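PDB 1Y7R: hypothetical protein SA2161 from Staphylococcus aureus, which is of unknown function but, as a member of the GNAT family, probably transfers an acetyl group from acetyl-coenzyme A to an unidentified acceptor. Local coordinates for residues 38-42 with 53-59. The protein carries 4 engineered substitutions. Sequence-based numbering, arbitrary orientation.
Sequences ALFTV and MGRVIGD
The antiparallel beta hairpin of strands 40-46 and 49-58, in the central sheet of the GNAT fold, carries a classic beta bulge at the end away from its turn, where Leu39 and Phe40 both face Val56. Val56 O takes a weak, bent bond from Leu39 N (2.7 Å) and a long, weak one from Phe40 N. Beyond the bulge the ladder is regular: Val56 N donates to Phe40 O at 2.9 Å, Val42 N to Gly54 O and Gly54 N to Val42 O, both at 3.0 Å. On the face carrying Phe40, Val42 and Val56, the Phe40 ring meets Val56 CG2 obliquely; helix 80-95 covers this side, with Tyr91 stacked on the ring. On the other face, Thr41 and Arg55, a non-hydrogen-bonded pair, run side by side, Thr41 CG2 3.9 Å from Arg55 CG. A bend at chi3 (68°) brings the guanidinium obliquely beside Ala38 CB, 3.7 Å from Arg55 NH2. Asp68 of the same chain forms a salt bridge with NH1, and Asp59 of the second subunit one with NH2; the latter, repeated with the chains exchanged, links the two subunits. One water, in the guanidinium plane, accepts from Arg55 NE at 2.7 Å and hydrogen-bonds to Thr41 OG1 at 2.6 Å.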
ATOM      1  N   ALA A  38      -9.240  -3.857   5.963  1.00  8.54           N
ATOM      2  CA  ALA A  38      -7.983  -3.220   6.398  1.00  8.39           C
ATOM      3  C   ALA A  38      -7.407  -4.073   7.521  1.00  8.10           C
ATOM      4  O   ALA A  38      -8.171  -4.680   8.298  1.00  9.23           O
ATOM      5  CB  ALA A  38      -8.268  -1.828   6.894  1.00  8.19           C
ATOM      6  N   LEU A  39      -6.081  -4.094   7.658  1.00  7.36           N
ATOM      7  CA  LEU A  39      -5.479  -4.776   8.811  1.00  7.90           C
ATOM      8  C   LEU A  39      -5.844  -4.081  10.132  1.00  7.90           C
ATOM      9  O   LEU A  39      -5.995  -4.742  11.178  1.00  8.45           O
ATOM     10  CB  LEU A  39      -3.973  -4.811   8.680  1.00  7.57           C
ATOM     11  CG  LEU A  39      -3.455  -5.723   7.581  1.00  7.97           C
ATOM     12  CD1 LEU A  39      -1.933  -5.537   7.455  1.00  9.79           C
ATOM     13  CD2 LEU A  39      -3.848  -7.185   7.838  1.00 12.04           C
ATOM     14  N   PHE A  40      -5.973  -2.754  10.078  1.00  6.85           N
ATOM     15  CA  PHE A  40      -6.213  -1.968  11.275  1.00  5.65           C
ATOM     16  C   PHE A  40      -6.924  -0.684  10.888  1.00  5.29           C
ATOM     17  O   PHE A  40      -6.599  -0.070   9.863  1.00  5.67           O
ATOM     18  CB  PHE A  40      -4.857  -1.644  11.923  1.00  5.35           C
ATOM     19  CG  PHE A  40      -4.931  -0.710  13.099  1.00  5.83           C
ATOM     20  CD1 PHE A  40      -5.242  -1.202  14.372  1.00  8.00           C
ATOM     21  CD2 PHE A  40      -4.648   0.660  12.932  1.00  5.55           C
ATOM     22  CE1 PHE A  40      -5.284  -0.335  15.493  1.00  7.79           C
ATOM     23  CE2 PHE A  40      -4.696   1.529  14.052  1.00  9.41           C
ATOM     24  CZ  PHE A  40      -5.010   1.010  15.336  1.00  8.25           C
ATOM     25  N   THR A  41      -7.893  -0.280  11.713  1.00  5.46           N
ATOM     26  CA  THR A  41      -8.642   0.962  11.491  1.00  6.50           C
ATOM     27  C   THR A  41      -8.802   1.663  12.814  1.00  7.06           C
ATOM     28  O   THR A  41      -9.210   1.030  13.791  1.00  8.10           O
ATOM     29  CB  THR A  41     -10.064   0.690  10.909  1.00  7.94           C
ATOM     30  OG1 THR A  41      -9.962  -0.070   9.692  1.00  8.85           O
ATOM     31  CG2 THR A  41     -10.774   1.998  10.578  1.00  8.69           C
ATOM     32  N   VAL A  42      -8.496   2.956  12.858  1.00  6.90           N
ATOM     33  CA  VAL A  42      -8.768   3.773  14.061  1.00  6.80           C
ATOM     34  C   VAL A  42      -9.758   4.855  13.687  1.00  6.95           C
ATOM     35  O   VAL A  42      -9.664   5.452  12.616  1.00  6.63           O
ATOM     36  CB  VAL A  42      -7.473   4.580  14.577  0.50  9.81           C
ATOM     37  CG1 VAL A  42      -6.714   5.346  13.489  0.50  3.61           C
ATOM     38  CG2 VAL A  42      -7.806   5.488  15.813  0.50  6.10           C
HETATM   39  N   MSE A  53     -10.271   9.391  11.060  1.00  6.42           N
HETATM   40  CA  MSE A  53      -9.968   7.974  10.866  1.00  8.48           C
HETATM   41  C   MSE A  53      -8.598   7.815  10.221  1.00  6.85           C
HETATM   42  O   MSE A  53      -8.042   8.738   9.636  1.00  6.70           O
HETATM   43  CB  MSE A  53     -11.010   7.298   9.975  1.00  8.15           C
HETATM   44  CG  MSE A  53     -10.803   7.586   8.534  1.00  8.92           C
HETATM   45 SE   MSE A  53     -12.211   6.685   7.543  1.00 21.69          SE
HETATM   46  CE  MSE A  53     -12.226   5.098   8.394  1.00 14.45           C
ATOM     47  N   GLY A  54      -8.071   6.621  10.338  1.00  5.91           N
ATOM     48  CA  GLY A  54      -6.901   6.188   9.549  1.00  5.05           C
ATOM     49  C   GLY A  54      -6.959   4.676   9.385  1.00  4.70           C
ATOM     50  O   GLY A  54      -7.562   3.966  10.210  1.00  4.85           O
ATOM     51  N   ARG A  55      -6.358   4.167   8.306  1.00  5.31           N
ATOM     52  CA  ARG A  55      -6.432   2.728   8.025  1.00  5.02           C
ATOM     53  C   ARG A  55      -5.050   2.233   7.605  1.00  5.82           C
ATOM     54  O   ARG A  55      -4.206   3.027   7.171  1.00  7.07           O
ATOM     55  CB  ARG A  55      -7.483   2.434   6.923  1.00  5.03           C
ATOM     56  CG  ARG A  55      -8.879   2.970   7.270  1.00  3.37           C
ATOM     57  CD  ARG A  55      -9.866   2.898   6.135  1.00  6.56           C
ATOM     58  NE  ARG A  55     -10.234   1.512   5.797  1.00  8.30           N
ATOM     59  CZ  ARG A  55     -10.193   0.965   4.580  1.00  7.09           C
ATOM     60  NH1 ARG A  55      -9.814   1.661   3.505  1.00  9.92           N
ATOM     61  NH2 ARG A  55     -10.588  -0.303   4.454  1.00  8.19           N
ATOM     62  N   VAL A  56      -4.822   0.938   7.785  1.00  5.59           N
ATOM     63  CA  VAL A  56      -3.581   0.269   7.363  1.00  5.73           C
ATOM     64  C   VAL A  56      -3.929  -0.988   6.535  1.00  5.54           C
ATOM     65  O   VAL A  56      -4.773  -1.818   6.934  1.00  5.80           O
ATOM     66  CB  VAL A  56      -2.723  -0.125   8.572  1.00  6.60           C
ATOM     67  CG1 VAL A  56      -1.451  -0.908   8.136  1.00  6.64           C
ATOM     68  CG2 VAL A  56      -2.360   1.100   9.407  1.00  7.60           C
ATOM     69  N   ILE A  57      -3.260  -1.116   5.387  1.00  6.00           N
ATOM     70  CA  ILE A  57      -3.256  -2.327   4.582  1.00  5.80           C
ATOM     71  C   ILE A  57      -1.825  -2.895   4.614  1.00  5.29           C
ATOM     72  O   ILE A  57      -0.868  -2.185   4.957  1.00  5.33           O
ATOM     73  CB  ILE A  57      -3.742  -2.084   3.127  1.00  5.69           C
ATOM     74  CG1 ILE A  57      -2.920  -0.978   2.425  1.00  4.98           C
ATOM     75  CG2 ILE A  57      -5.258  -1.754   3.110  1.00  6.74           C
ATOM     76  CD1 ILE A  57      -3.016  -1.000   0.897  1.00  6.33           C
ATOM     77  N   GLY A  58      -1.673  -4.154   4.251  1.00  5.40           N
ATOM     78  CA  GLY A  58      -0.315  -4.713   4.285  1.00  6.41           C
ATOM     79  C   GLY A  58      -0.319  -6.226   4.226  1.00  7.71           C
ATOM     80  O   GLY A  58      -1.377  -6.843   4.032  1.00  8.20           O
ATOM     81  N   ASP A  59       0.866  -6.824   4.387  1.00  6.99           N
ATOM     82  CA  ASP A  59       0.971  -8.292   4.407  1.00  7.51           C
ATOM     83  C   ASP A  59       1.377  -8.860   5.788  1.00  8.02           C
ATOM     84  O   ASP A  59       1.624 -10.055   5.937  1.00  8.20           O
ATOM     85  CB  ASP A  59       1.918  -8.767   3.275  1.00  7.02           C
ATOM     86  CG  ASP A  59       3.403  -8.501   3.584  1.00  7.35           C
ATOM     87  OD1 ASP A  59       3.744  -7.778   4.546  1.00  7.30           O
ATOM     88  OD2 ASP A  59       4.226  -9.018   2.820  1.00  8.85           O
TER
HETATM   89  O   HOH W   1     -11.556  -0.080   7.595  1.00 14.33           O